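Local coordinates for uncharacterized protein (Streptococcus pneumoniae, PDB 3LFT) that binds L-tryptophan between two lobes and probably serves as the substrate-binding protein of an ABC transporter, at residues V133-L139 with V187-P193; T111-H116 with T259-S265; S55-V59 with G76-T81. All coordinates share one frame; numbering follows the deposited sequence. Where two conformers were deposited one is given.

Contact 1: V133-L139 with V187-P193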
ATOM      1  N   VAL A 133       2.891 -25.618  -0.061  1.00  8.56           N
ATOM      2  CA  VAL A 133       2.817 -24.693  -1.192  1.00  8.06           C
ATOM      3  C   VAL A 133       4.122 -24.696  -1.987  1.00  7.96           C
ATOM      4  O   VAL A 133       5.193 -24.448  -1.431  1.00  7.96           O
ATOM      5  CB  VAL A 133       2.486 -23.279  -0.693  1.00  7.31           C
ATOM      6  CG1 VAL A 133       2.819 -22.205  -1.743  1.00  8.26           C
ATOM      7  CG2 VAL A 133       1.022 -23.207  -0.291  1.00  7.71           C
ATOM      8  N   LYS A 134       4.022 -24.989  -3.283  1.00  8.12           N
ATOM      9  CA  LYS A 134       5.182 -25.043  -4.179  1.00  8.26           C
ATOM     10  C   LYS A 134       5.215 -23.893  -5.193  1.00  8.38           C
ATOM     11  O   LYS A 134       6.271 -23.315  -5.483  1.00  9.56           O
ATOM     12  CB  LYS A 134       5.207 -26.387  -4.912  1.00  8.98           C
ATOM     13  CG  LYS A 134       5.309 -27.590  -3.979  1.00  9.17           C
ATOM     14  CD  LYS A 134       5.131 -28.887  -4.744  1.00 12.70           C
ATOM     15  CE  LYS A 134       5.140 -30.086  -3.818  1.00 14.65           C
ATOM     16  NZ  LYS A 134       4.893 -31.329  -4.587  1.00 17.37           N
ATOM     17  N   THR A 135       4.042 -23.564  -5.720  1.00  6.94           N
ATOM     18  CA  THR A 135       3.900 -22.518  -6.729  0.50  6.80           C
ATOM     19  C   THR A 135       2.979 -21.424  -6.201  1.00  6.52           C
ATOM     20  O   THR A 135       1.897 -21.703  -5.682  1.00  7.23           O
ATOM     21  CB  THR A 135       3.357 -23.076  -8.071  0.50  6.43           C
ATOM     22  OG1 THR A 135       4.152 -24.197  -8.485  0.50  7.27           O
ATOM     23  CG2 THR A 135       3.369 -22.001  -9.173  0.50  5.35           C
ATOM     24  N   ILE A 136       3.425 -20.187  -6.342  1.00  6.19           N
ATOM     25  CA  ILE A 136       2.655 -19.024  -5.929  1.00  6.14           C
ATOM     26  C   ILE A 136       2.213 -18.233  -7.153  1.00  5.89           C
ATOM     27  O   ILE A 136       3.012 -17.996  -8.058  1.00  7.67           O
ATOM     28  CB  ILE A 136       3.528 -18.105  -5.055  1.00  6.07           C
ATOM     29  CG1 ILE A 136       3.928 -18.835  -3.774  1.00  7.80           C
ATOM     30  CG2 ILE A 136       2.790 -16.819  -4.726  1.00  7.39           C
ATOM     31  CD1 ILE A 136       5.082 -18.215  -3.035  1.00 10.34           C
ATOM     32  N   GLY A 137       0.959 -17.805  -7.174  1.00  5.24           N
ATOM     33  CA  GLY A 137       0.489 -16.876  -8.205  1.00  6.29           C
ATOM     34  C   GLY A 137       0.482 -15.468  -7.632  1.00  6.03           C
ATOM     35  O   GLY A 137      -0.181 -15.212  -6.623  1.00  6.42           O
ATOM     36  N   ALA A 138       1.212 -14.557  -8.268  1.00  6.50           N
ATOM     37  CA  ALA A 138       1.251 -13.152  -7.875  1.00  6.47           C
ATOM     38  C   ALA A 138       0.147 -12.422  -8.641  1.00  6.41           C
ATOM     39  O   ALA A 138       0.227 -12.321  -9.860  1.00  6.74           O
ATOM     40  CB  ALA A 138       2.639 -12.545  -8.198  1.00  6.57           C
ATOM     41  N   LEU A 139      -0.886 -11.963  -7.934  1.00  6.01           N
ATOM     42  CA  LEU A 139      -2.000 -11.201  -8.521  1.00  5.68           C
ATOM     43  C   LEU A 139      -1.793  -9.721  -8.218  1.00  6.37           C
ATOM     44  O   LEU A 139      -1.702  -9.336  -7.061  1.00  6.81           O
ATOM     45  CB  LEU A 139      -3.313 -11.697  -7.919  1.00  6.59           C
ATOM     46  CG  LEU A 139      -4.577 -10.948  -8.346  1.00  5.93           C
ATOM     47  CD1 LEU A 139      -4.857 -11.170  -9.826  1.00  8.59           C
ATOM     48  CD2 LEU A 139      -5.751 -11.393  -7.504  1.00  7.36           C
ATOM     49  N   VAL A 187      -1.763 -22.702  -9.553  1.00  7.38           N
ATOM     50  CA  VAL A 187      -0.904 -22.378  -8.410  1.00  7.27           C
ATOM     51  C   VAL A 187      -1.461 -22.922  -7.109  1.00  7.27           C
ATOM     52  O   VAL A 187      -2.651 -23.250  -7.019  1.00  8.09           O
ATOM     53  CB  VAL A 187      -0.650 -20.849  -8.272  1.00  7.49           C
ATOM     54  CG1 VAL A 187      -0.127 -20.271  -9.579  1.00  7.84           C
ATOM     55  CG2 VAL A 187      -1.918 -20.110  -7.819  1.00  7.60           C
ATOM     56  N   ASP A 188      -0.586 -23.002  -6.104  1.00  6.71           N
ATOM     57  CA  ASP A 188      -0.967 -23.517  -4.795  1.00  6.94           C
ATOM     58  C   ASP A 188      -1.425 -22.442  -3.833  1.00  6.19           C
ATOM     59  O   ASP A 188      -2.109 -22.732  -2.860  1.00  6.38           O
ATOM     60  CB  ASP A 188       0.202 -24.270  -4.171  1.00  7.59           C
ATOM     61  CG  ASP A 188       0.669 -25.429  -5.025  1.00  9.05           C
ATOM     62  OD1 ASP A 188      -0.196 -26.139  -5.587  1.00 10.75           O
ATOM     63  OD2 ASP A 188       1.900 -25.601  -5.135  1.00 10.62           O
ATOM     64  N   ALA A 189      -1.023 -21.201  -4.100  1.00  5.28           N
ATOM     65  CA  ALA A 189      -1.343 -20.087  -3.221  1.00  4.84           C
ATOM     66  C   ALA A 189      -1.345 -18.824  -4.040  1.00  5.83           C
ATOM     67  O   ALA A 189      -0.654 -18.747  -5.067  1.00  6.19           O
ATOM     68  CB  ALA A 189      -0.301 -19.972  -2.091  1.00  5.63           C
ATOM     69  N   ILE A 190      -2.130 -17.856  -3.591  1.00  4.98           N
ATOM     70  CA  ILE A 190      -2.202 -16.534  -4.221  1.00  5.82           C
ATOM     71  C   ILE A 190      -1.492 -15.552  -3.313  1.00  5.22           C
ATOM     72  O   ILE A 190      -1.754 -15.545  -2.114  1.00  6.08           O
ATOM     73  CB  ILE A 190      -3.669 -16.081  -4.429  1.00  5.94           C
ATOM     74  CG1 ILE A 190      -4.421 -17.043  -5.358  1.00  7.89           C
ATOM     75  CG2 ILE A 190      -3.726 -14.633  -4.970  1.00  6.12           C
ATOM     76  CD1 ILE A 190      -5.930 -16.884  -5.279  1.00  9.30           C
ATOM     77  N   TRP A 191      -0.594 -14.752  -3.876  1.00  4.72           N
ATOM     78  CA  TRP A 191       0.060 -13.653  -3.170  1.00  4.80           C
ATOM     79  C   TRP A 191      -0.297 -12.334  -3.833  1.00  4.84           C
ATOM     80  O   TRP A 191      -0.344 -12.231  -5.062  1.00  5.15           O
ATOM     81  CB  TRP A 191       1.576 -13.857  -3.134  1.00  5.13           C
ATOM     82  CG  TRP A 191       2.356 -12.699  -2.601  1.00  4.78           C
ATOM     83  CD1 TRP A 191       2.546 -12.370  -1.293  1.00  5.46           C
ATOM     84  CD2 TRP A 191       3.034 -11.714  -3.378  1.00  5.09           C
ATOM     85  NE1 TRP A 191       3.314 -11.216  -1.205  1.00  5.94           N
ATOM     86  CE2 TRP A 191       3.644 -10.816  -2.479  1.00  6.62           C
ATOM     87  CE3 TRP A 191       3.235 -11.536  -4.756  1.00  6.29           C
ATOM     88  CZ2 TRP A 191       4.409  -9.722  -2.914  1.00  5.86           C
ATOM     89  CZ3 TRP A 191       3.994 -10.434  -5.189  1.00  6.90           C
ATOM     90  CH2 TRP A 191       4.581  -9.556  -4.268  1.00  6.47           C
ATOM     91  N   VAL A 192      -0.601 -11.333  -3.009  1.00  4.27           N
ATOM     92  CA  VAL A 192      -0.964  -9.998  -3.507  1.00  4.95           C
ATOM     93  C   VAL A 192      -0.028  -8.994  -2.870  1.00  4.46           C
ATOM     94  O   VAL A 192       0.073  -8.956  -1.640  1.00  4.70           O
ATOM     95  CB  VAL A 192      -2.408  -9.606  -3.134  1.00  4.41           C
ATOM     96  CG1 VAL A 192      -2.761  -8.242  -3.731  1.00  5.36           C
ATOM     97  CG2 VAL A 192      -3.398 -10.655  -3.637  1.00  5.40           C
ATOM     98  N   PRO A 193       0.683  -8.181  -3.665  1.00  5.52           N
ATOM     99  CA  PRO A 193       1.525  -7.129  -3.099  1.00  5.54           C
ATOM    100  C   PRO A 193       0.684  -5.990  -2.522  1.00  5.43           C
ATOM    101  O   PRO A 193      -0.565  -6.067  -2.482  1.00  5.03           O
ATOM    102  CB  PRO A 193       2.381  -6.672  -4.288  1.00  5.97           C
ATOM    103  CG  PRO A 193       1.598  -7.025  -5.490  1.00  6.56           C
ATOM    104  CD  PRO A 193       0.745  -8.223  -5.138  1.00  5.09           C
TER
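The indole of W191 meets A138 at its edge, where the CB methyl lies in the ring plane, 3.6 Å from CE3. Over one ring face sits P193, its N offset toward the rim; F154 of helix 145-160 also stacks with the indole, and Q122 takes its NE1. With CG anti to the backbone N (chi1 172°), the ring is carried past A138, while W191 CB packs on I136 CG2 at 3.6 Å. The other flat group is the carboxylate of D188. Its OD2 is gripped by two backbone amides arriving from opposite faces of its plane, K134 N at 2.9 Å on the anti side and T135 N at 3.0 Å from above the plane, which pins the loop leading into strand 135-139. Beyond this, G137 N donates to A189 O (2.8 Å, 173° at the hydrogen), W191 N to G137 O and L139 N to W191 O (2.9 Å). V187 sets CB, CG1 and CG2 against G137, whose lack of a side chain matters most for CG2, 4.0 Å from G137 CA. These bonds join two neighbouring parallel strands in the four-stranded sheet of one lobe of a periplasmic-binding-protein fold.

Contact 2: T111-H116 with T259-S265. With TRP (tryptophan), chain C.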
ATOM      1  N   THR A 111       8.560  14.815  -1.144  1.00  5.46           N
ATOM      2  CA  THR A 111       9.121  13.965  -0.076  1.00  5.52           C
ATOM      3  C   THR A 111       7.967  13.216   0.568  1.00  5.79           C
ATOM      4  O   THR A 111       6.838  13.336   0.095  1.00  6.60           O
ATOM      5  CB  THR A 111       9.950  14.795   0.928  1.00  5.48           C
ATOM      6  OG1 THR A 111      10.599  13.880   1.816  1.00  6.33           O
ATOM      7  CG2 THR A 111       9.100  15.749   1.724  1.00  7.27           C
ATOM      8  N   GLY A 112       8.241  12.449   1.621  1.00  5.99           N
ATOM      9  CA  GLY A 112       7.132  11.837   2.380  1.00  6.09           C
ATOM     10  C   GLY A 112       7.456  10.481   2.947  1.00  5.75           C
ATOM     11  O   GLY A 112       8.603  10.200   3.280  1.00  6.18           O
ATOM     12  N   VAL A 113       6.416   9.641   3.019  1.00  6.03           N
ATOM     13  CA  VAL A 113       6.454   8.363   3.740  1.00  6.36           C
ATOM     14  C   VAL A 113       6.272   7.204   2.769  1.00  6.02           C
ATOM     15  O   VAL A 113       5.386   7.236   1.910  1.00  6.04           O
ATOM     16  CB  VAL A 113       5.318   8.348   4.810  1.00  6.59           C
ATOM     17  CG1 VAL A 113       5.140   6.939   5.391  1.00  8.06           C
ATOM     18  CG2 VAL A 113       5.635   9.355   5.916  1.00  6.92           C
ATOM     19  N   SER A 114       7.117   6.184   2.955  1.00  5.74           N
ATOM     20  CA  SER A 114       7.152   5.029   2.066  1.00  5.95           C
ATOM     21  C   SER A 114       6.962   3.738   2.844  1.00  5.84           C
ATOM     22  O   SER A 114       7.618   3.546   3.887  1.00  6.55           O
ATOM     23  CB  SER A 114       8.513   4.993   1.359  1.00  6.22           C
ATOM     24  OG  SER A 114       8.707   3.771   0.655  1.00  7.64           O
ATOM     25  N   ASP A 115       6.049   2.875   2.368  1.00  5.67           N
ATOM     26  CA  ASP A 115       5.805   1.555   2.959  1.00  5.57           C
ATOM     27  C   ASP A 115       6.413   0.465   2.081  1.00  5.71           C
ATOM     28  O   ASP A 115       5.816   0.015   1.088  1.00  6.65           O
ATOM     29  CB  ASP A 115       4.287   1.344   3.181  1.00  6.49           C
ATOM     30  CG  ASP A 115       3.426   1.608   1.945  1.00  6.78           C
ATOM     31  OD1 ASP A 115       3.747   2.510   1.142  1.00  6.34           O
ATOM     32  OD2 ASP A 115       2.345   0.950   1.831  1.00  6.32           O
ATOM     33  N   HIS A 116       7.633   0.055   2.429  1.00  6.31           N
ATOM     34  CA  HIS A 116       8.340  -1.008   1.727  1.00  6.32           C
ATOM     35  C   HIS A 116       7.747  -2.374   2.084  1.00  6.69           C
ATOM     36  O   HIS A 116       7.567  -2.697   3.260  1.00  8.21           O
ATOM     37  CB  HIS A 116       9.822  -0.964   2.125  1.00  7.50           C
ATOM     38  CG  HIS A 116      10.640  -2.041   1.488  1.00  8.58           C
ATOM     39  ND1 HIS A 116      11.005  -3.197   2.146  1.00 11.59           N
ATOM     40  CD2 HIS A 116      11.134  -2.148   0.233  1.00 12.16           C
ATOM     41  CE1 HIS A 116      11.690  -3.971   1.319  1.00 12.49           C
ATOM     42  NE2 HIS A 116      11.780  -3.359   0.158  1.00 13.78           N
ATOM     43  N   THR A 259      14.602  16.852   2.355  1.00  5.25           N
ATOM     44  CA  THR A 259      13.942  16.149   3.463  1.00  5.67           C
ATOM     45  C   THR A 259      13.931  14.642   3.200  1.00  5.83           C
ATOM     46  O   THR A 259      13.295  14.185   2.247  1.00  5.79           O
ATOM     47  CB  THR A 259      12.495  16.663   3.641  1.00  5.88           C
ATOM     48  OG1 THR A 259      12.516  18.065   3.931  1.00  5.88           O
ATOM     49  CG2 THR A 259      11.812  15.935   4.773  1.00  8.04           C
ATOM     50  N   PRO A 260      14.686  13.864   3.991  1.00  5.73           N
ATOM     51  CA  PRO A 260      14.727  12.427   3.729  1.00  5.86           C
ATOM     52  C   PRO A 260      13.350  11.774   3.733  1.00  6.07           C
ATOM     53  O   PRO A 260      12.457  12.128   4.499  1.00  6.90           O
ATOM     54  CB  PRO A 260      15.586  11.883   4.881  1.00  6.00           C
ATOM     55  CG  PRO A 260      16.448  13.035   5.239  1.00  5.96           C
ATOM     56  CD  PRO A 260      15.594  14.254   5.090  1.00  6.31           C
ATOM     57  N   VAL A 261      13.185  10.802   2.864  1.00  5.87           N
ATOM     58  CA  VAL A 261      11.998   9.963   2.871  1.00  5.87           C
ATOM     59  C   VAL A 261      12.006   9.109   4.151  1.00  5.84           C
ATOM     60  O   VAL A 261      13.067   8.623   4.580  1.00  6.63           O
ATOM     61  CB  VAL A 261      12.007   9.060   1.625  1.00  5.24           C
ATOM     62  CG1 VAL A 261      10.825   8.094   1.632  1.00  6.91           C
ATOM     63  CG2 VAL A 261      11.933   9.928   0.355  1.00  6.51           C
ATOM     64  N   ASN A 262      10.827   8.982   4.765  1.00  6.02           N
ATOM     65  CA  ASN A 262      10.649   8.121   5.919  1.00  5.84           C
ATOM     66  C   ASN A 262      10.156   6.761   5.424  1.00  5.91           C
ATOM     67  O   ASN A 262       9.008   6.627   5.012  1.00  6.06           O
ATOM     68  CB  ASN A 262       9.613   8.772   6.861  1.00  6.77           C
ATOM     69  CG  ASN A 262       9.378   7.971   8.114  1.00  7.06           C
ATOM     70  OD1 ASN A 262       9.673   6.780   8.147  1.00  6.89           O
ATOM     71  ND2 ASN A 262       8.782   8.592   9.141  1.00  7.36           N
ATOM     72  N   VAL A 263      11.039   5.765   5.488  1.00  5.62           N
ATOM     73  CA  VAL A 263      10.733   4.410   5.010  1.00  5.70           C
ATOM     74  C   VAL A 263      10.388   3.490   6.185  1.00  5.36           C
ATOM     75  O   VAL A 263      11.165   3.368   7.145  1.00  5.93           O
ATOM     76  CB  VAL A 263      11.917   3.794   4.205  1.00  5.45           C
ATOM     77  CG1 VAL A 263      11.544   2.402   3.666  1.00  5.48           C
ATOM     78  CG2 VAL A 263      12.288   4.712   3.035  1.00  7.45           C
ATOM     79  N   PHE A 264       9.237   2.831   6.081  1.00  4.93           N
ATOM     80  CA  PHE A 264       8.860   1.733   6.986  1.00  5.03           C
ATOM     81  C   PHE A 264       9.088   0.428   6.247  1.00  5.22           C
ATOM     82  O   PHE A 264       8.657   0.291   5.088  1.00  5.97           O
ATOM     83  CB  PHE A 264       7.370   1.823   7.345  1.00  5.05           C
ATOM     84  CG  PHE A 264       7.019   2.929   8.304  1.00  4.63           C
ATOM     85  CD1 PHE A 264       6.506   2.614   9.563  1.00  4.45           C
ATOM     86  CD2 PHE A 264       7.130   4.273   7.946  1.00  6.05           C
ATOM     87  CE1 PHE A 264       6.168   3.614  10.480  1.00  5.38           C
ATOM     88  CE2 PHE A 264       6.780   5.291   8.857  1.00  5.09           C
ATOM     89  CZ  PHE A 264       6.291   4.966  10.101  1.00  6.51           C
ATOM     90  N   SER A 265       9.750  -0.532   6.880  1.00  5.58           N
ATOM     91  CA  SER A 265      10.053  -1.762   6.152  1.00  7.45           C
ATOM     92  C   SER A 265       9.908  -3.040   6.927  1.00  8.18           C
ATOM     93  O   SER A 265      10.089  -4.142   6.382  1.00  9.83           O
ATOM     94  CB  SER A 265      11.457  -1.700   5.550  1.00  8.10           C
ATOM     95  OG  SER A 265      12.449  -1.548   6.554  1.00 11.52           O
TER
HETATM   96  N   TRP C   1       1.819   1.747  -0.737  1.00  8.29           N
HETATM   97  CA  TRP C   1       0.750   1.764  -1.778  1.00  8.97           C
HETATM   98  C   TRP C   1       1.218   2.522  -2.978  1.00  8.94           C
HETATM   99  O   TRP C   1       0.401   2.978  -3.783  1.00  8.77           O
HETATM  100  CB  TRP C   1      -0.537   2.366  -1.191  1.00  8.71           C
HETATM  101  CG  TRP C   1      -1.049   1.552  -0.030  1.00  7.83           C
HETATM  102  CD1 TRP C   1      -0.896   1.815   1.330  1.00  8.47           C
HETATM  103  CD2 TRP C   1      -1.790   0.288  -0.121  1.00  8.23           C
HETATM  104  NE1 TRP C   1      -1.493   0.816   2.064  1.00  8.55           N
HETATM  105  CE2 TRP C   1      -2.019  -0.116   1.269  1.00  8.59           C
HETATM  106  CE3 TRP C   1      -2.203  -0.476  -1.187  1.00  8.21           C
HETATM  107  CZ2 TRP C   1      -2.697  -1.299   1.499  1.00  8.72           C
HETATM  108  CZ3 TRP C   1      -2.876  -1.664  -0.919  1.00  9.20           C
HETATM  109  CH2 TRP C   1      -3.118  -2.053   0.413  1.00  8.94           C
HETATM  110  OXT TRP C   1       2.434   2.685  -3.154  1.00  8.45           O
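Across the two segments the shortest bond runs from T111 OG1 to T259 O, at 2.7 Å; the hydroxyl approaches from 45° above the carbonyl plane, off the lone pairs. Four backbone bonds follow in parallel register: N262 N to G112 O, S114 N to N262 O, F264 N to S114 O (2.8 Å), and H116 N to F264 O, the least straight of them at 145°.

D115, on the same strand, takes the amino group of the bound tryptophan, whose N donates to D115 OD2 over 2.7 Å. The carboxylate is brought there by a first torsion that places CG between the backbone N and carbonyl carbon (chi1 52°). T71, A90, T92, Q236 and N196 supply further hydrogen bonds to the ligand, and T92 also bonds the backbone oxygen of D115, tying this residue into the pocket.

Packing on the two faces differs. On the face of D115, V113 and N262 lie side by side and point the same way, with V113 CG2 4.1 Å from N262 CB, while V113 CG1 approaches the F264 ring obliquely, 4.2 Å from CE2. L239 of helix 236-251 touches both V113 and F264. On the other face S114 CB rests against V261 CG1 at 3.9 Å, and its OG is held by I91 O. H116 leans its ring obliquely on S265 CB, 3.7 Å from ND1, while NE2 reaches E153.

Thus the outermost strand on one side of the six-stranded parallel sheet, 262-264, is fastened to strand 110-115, whose C-terminal end delivers D115 to the ligand site. A ligand at the C-terminal ends of parallel strands, between two lobes, is characteristic of the periplasmic-binding-protein fold.

Contact 3: S55-V59 with G76-T81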
ATOM      1  N   SER A  55      -5.777  16.463  -9.645  1.00  6.29           N
ATOM      2  CA  SER A  55      -4.426  16.979  -9.400  1.00  6.57           C
ATOM      3  C   SER A  55      -4.269  18.386  -9.942  1.00  6.56           C
ATOM      4  O   SER A  55      -3.697  19.266  -9.276  1.00  6.76           O
ATOM      5  CB  SER A  55      -3.369  16.080 -10.024  1.00  5.97           C
ATOM      6  OG  SER A  55      -3.300  14.808  -9.391  1.00  5.59           O
ATOM      7  N   LYS A  56      -4.780  18.620 -11.150  1.00  5.87           N
ATOM      8  CA  LYS A  56      -4.681  19.933 -11.758  1.00  6.60           C
ATOM      9  C   LYS A  56      -5.353  20.986 -10.872  1.00  7.20           C
ATOM     10  O   LYS A  56      -4.798  22.063 -10.655  1.00  8.36           O
ATOM     11  CB  LYS A  56      -5.273  19.885 -13.172  1.00  7.10           C
ATOM     12  CG  LYS A  56      -5.161  21.166 -13.978  1.00  8.60           C
ATOM     13  CD  LYS A  56      -5.692  20.926 -15.385  1.00 12.06           C
ATOM     14  CE  LYS A  56      -5.342  22.036 -16.342  1.00 15.63           C
ATOM     15  NZ  LYS A  56      -6.033  21.719 -17.601  1.00 19.98           N
ATOM     16  N   GLN A  57      -6.523  20.656 -10.337  1.00  6.81           N
ATOM     17  CA  GLN A  57      -7.257  21.561  -9.455  1.00  8.25           C
ATOM     18  C   GLN A  57      -6.489  21.823  -8.159  1.00  8.16           C
ATOM     19  O   GLN A  57      -6.304  22.974  -7.764  1.00  8.81           O
ATOM     20  CB  GLN A  57      -8.641  20.968  -9.158  1.00  9.02           C
ATOM     21  CG  GLN A  57      -9.586  21.050 -10.342  1.00 13.70           C
ATOM     22  CD  GLN A  57     -10.792  20.120 -10.296  1.00 17.58           C
ATOM     23  OE1 GLN A  57     -10.870  19.169  -9.506  1.00 18.78           O
ATOM     24  NE2 GLN A  57     -11.730  20.372 -11.199  1.00 19.70           N
ATOM     25  N   LEU A  58      -6.010  20.755  -7.518  1.00  7.45           N
ATOM     26  CA  LEU A  58      -5.408  20.871  -6.179  1.00  6.65           C
ATOM     27  C   LEU A  58      -4.125  21.691  -6.157  1.00  7.23           C
ATOM     28  O   LEU A  58      -3.813  22.322  -5.146  1.00  6.77           O
ATOM     29  CB  LEU A  58      -5.178  19.474  -5.573  1.00  6.97           C
ATOM     30  CG  LEU A  58      -6.431  18.703  -5.141  1.00  5.23           C
ATOM     31  CD1 LEU A  58      -6.100  17.207  -4.952  1.00  8.32           C
ATOM     32  CD2 LEU A  58      -7.029  19.284  -3.850  1.00  9.14           C
ATOM     33  N   VAL A  59      -3.384  21.688  -7.267  1.00  7.39           N
ATOM     34  CA  VAL A  59      -2.099  22.403  -7.292  1.00  8.52           C
ATOM     35  C   VAL A  59      -2.237  23.859  -7.719  1.00  9.30           C
ATOM     36  O   VAL A  59      -1.254  24.604  -7.691  1.00 10.05           O
ATOM     37  CB  VAL A  59      -1.020  21.686  -8.156  1.00  8.15           C
ATOM     38  CG1 VAL A  59      -0.825  20.245  -7.699  1.00  8.58           C
ATOM     39  CG2 VAL A  59      -1.344  21.761  -9.636  1.00  9.26           C
ATOM     40  N   GLY A  76       0.210  11.760  -9.732  1.00  4.74           N
ATOM     41  CA  GLY A  76      -0.624  12.786 -10.363  1.00  4.97           C
ATOM     42  C   GLY A  76      -0.252  14.186  -9.914  1.00  4.89           C
ATOM     43  O   GLY A  76      -0.150  15.114 -10.725  1.00  4.64           O
ATOM     44  N   LEU A  77      -0.059  14.338  -8.607  1.00  4.66           N
ATOM     45  CA  LEU A  77       0.281  15.647  -8.058  1.00  4.73           C
ATOM     46  C   LEU A  77       1.677  16.084  -8.499  1.00  4.96           C
ATOM     47  O   LEU A  77       1.859  17.239  -8.892  1.00  5.03           O
ATOM     48  CB  LEU A  77       0.158  15.623  -6.533  1.00  5.24           C
ATOM     49  CG  LEU A  77      -1.255  15.415  -5.992  1.00  5.21           C
ATOM     50  CD1 LEU A  77      -1.175  15.112  -4.508  1.00  7.93           C
ATOM     51  CD2 LEU A  77      -2.146  16.630  -6.208  1.00  6.53           C
ATOM     52  N   ALA A  78       2.656  15.177  -8.451  1.00  5.10           N
ATOM     53  CA  ALA A  78       4.031  15.514  -8.846  1.00  5.49           C
ATOM     54  C   ALA A  78       4.145  15.841 -10.343  1.00  6.76           C
ATOM     55  O   ALA A  78       5.025  16.588 -10.744  1.00  7.55           O
ATOM     56  CB  ALA A  78       4.965  14.384  -8.466  1.00  5.90           C
ATOM     57  N   SER A  79       3.266  15.282 -11.162  1.00  6.54           N
ATOM     58  CA  SER A  79       3.227  15.613 -12.578  0.50  6.82           C
ATOM     59  C   SER A  79       2.643  17.011 -12.782  1.00  6.76           C
ATOM     60  O   SER A  79       3.075  17.753 -13.664  1.00  8.06           O
ATOM     61  CB  SER A  79       2.393  14.574 -13.328  0.50  7.39           C
ATOM     62  OG  SER A  79       2.305  14.899 -14.695  0.50  8.45           O
ATOM     63  N   ALA A  80       1.654  17.355 -11.955  1.00  6.32           N
ATOM     64  CA  ALA A  80       0.897  18.599 -12.098  1.00  6.52           C
ATOM     65  C   ALA A  80       1.654  19.826 -11.588  1.00  5.75           C
ATOM     66  O   ALA A  80       1.335  20.950 -11.985  1.00  6.26           O
ATOM     67  CB  ALA A  80      -0.460  18.461 -11.394  1.00  6.80           C
ATOM     68  N   THR A  81       2.640  19.613 -10.708  1.00  5.32           N
ATOM     69  CA  THR A  81       3.450  20.727 -10.186  1.00  5.51           C
ATOM     70  C   THR A  81       4.878  20.316  -9.901  1.00  5.10           C
ATOM     71  O   THR A  81       5.125  19.234  -9.342  1.00  5.94           O
ATOM     72  CB  THR A  81       2.820  21.352  -8.919  1.00  4.35           C
ATOM     73  OG1 THR A  81       3.586  22.507  -8.547  1.00  5.43           O
ATOM     74  CG2 THR A  81       2.761  20.368  -7.720  1.00  5.63           C
TER
HETATM   75  O   HOH W   1       1.904  24.633  -8.720  1.00 14.42           O
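V59 packs on the end of helix 71-80 through both of its methyls. V59 CG1 meets the methyl of T81, CG2, at 3.6 Å as the two side chains slide past each other in opposite directions. With CG1 anti to the carbonyl carbon (chi1 -55°), the other branch, V59 CG2, falls between the backbone N and that carbon and turns to A80, coming 3.8 Å from its CB and 3.7 Å from its carbonyl oxygen. Deeper in, L77 CD2 lies nearest S55, 3.8 Å from its OG, and also touches V59 CG1 and L58 CD1; the two leucine side chains pass each other at a slant.

The close approach of the helices depends on small residues. S55 OG lies 3.2 Å from G76 C, directly against the backbone, where the absence of a side chain on G76 makes such nearness possible. A80 CB rests 4.0 Å from S55 O on the more exposed flank.

Polar links are few, and none joins the segments directly. The hydroxyl of S55 is satisfied within its own helix by V51 O, although it lies near the G76–L77 peptide. A water bridges the two segments: it hydrogen-bonds T81 OG1 at 2.7 Å and donates a weak bond to V59 O. T81 OG1 also receives the amides of D83 and L84, fixing the turn that follows the helix.

Both helices lie against the six-stranded parallel sheet. L58 rests on strands 3-9, 37-43 and 65-69, L77 touches V66 and V86, and T81 also packs on V86 of strand 86-89, so the pair is seated side by side over the same face of the sheet.

How the contacts relate
Contacts 2 and 3 belong to the same sheet-centred lobe: contact 2 fastens its outermost strand 262-264, whereas contact 3 packs two helices over the sheet; the centres of contacts 2 and 3 lie about 20 Å apart. Contact 1 lies in the other lobe, on the opposite side of the chain's centre from both, and along the chain it is nested within the loop closed by contact 2. It is also the most buried, while the other two are only partly so. Chemistry follows place: backbone hydrogen bonds dominate the strand pairs, with a buried aromatic in contact 1 and a ligand-binding carboxylate in contact 2, while contact 3 relies on apolar side chains and one bridging water.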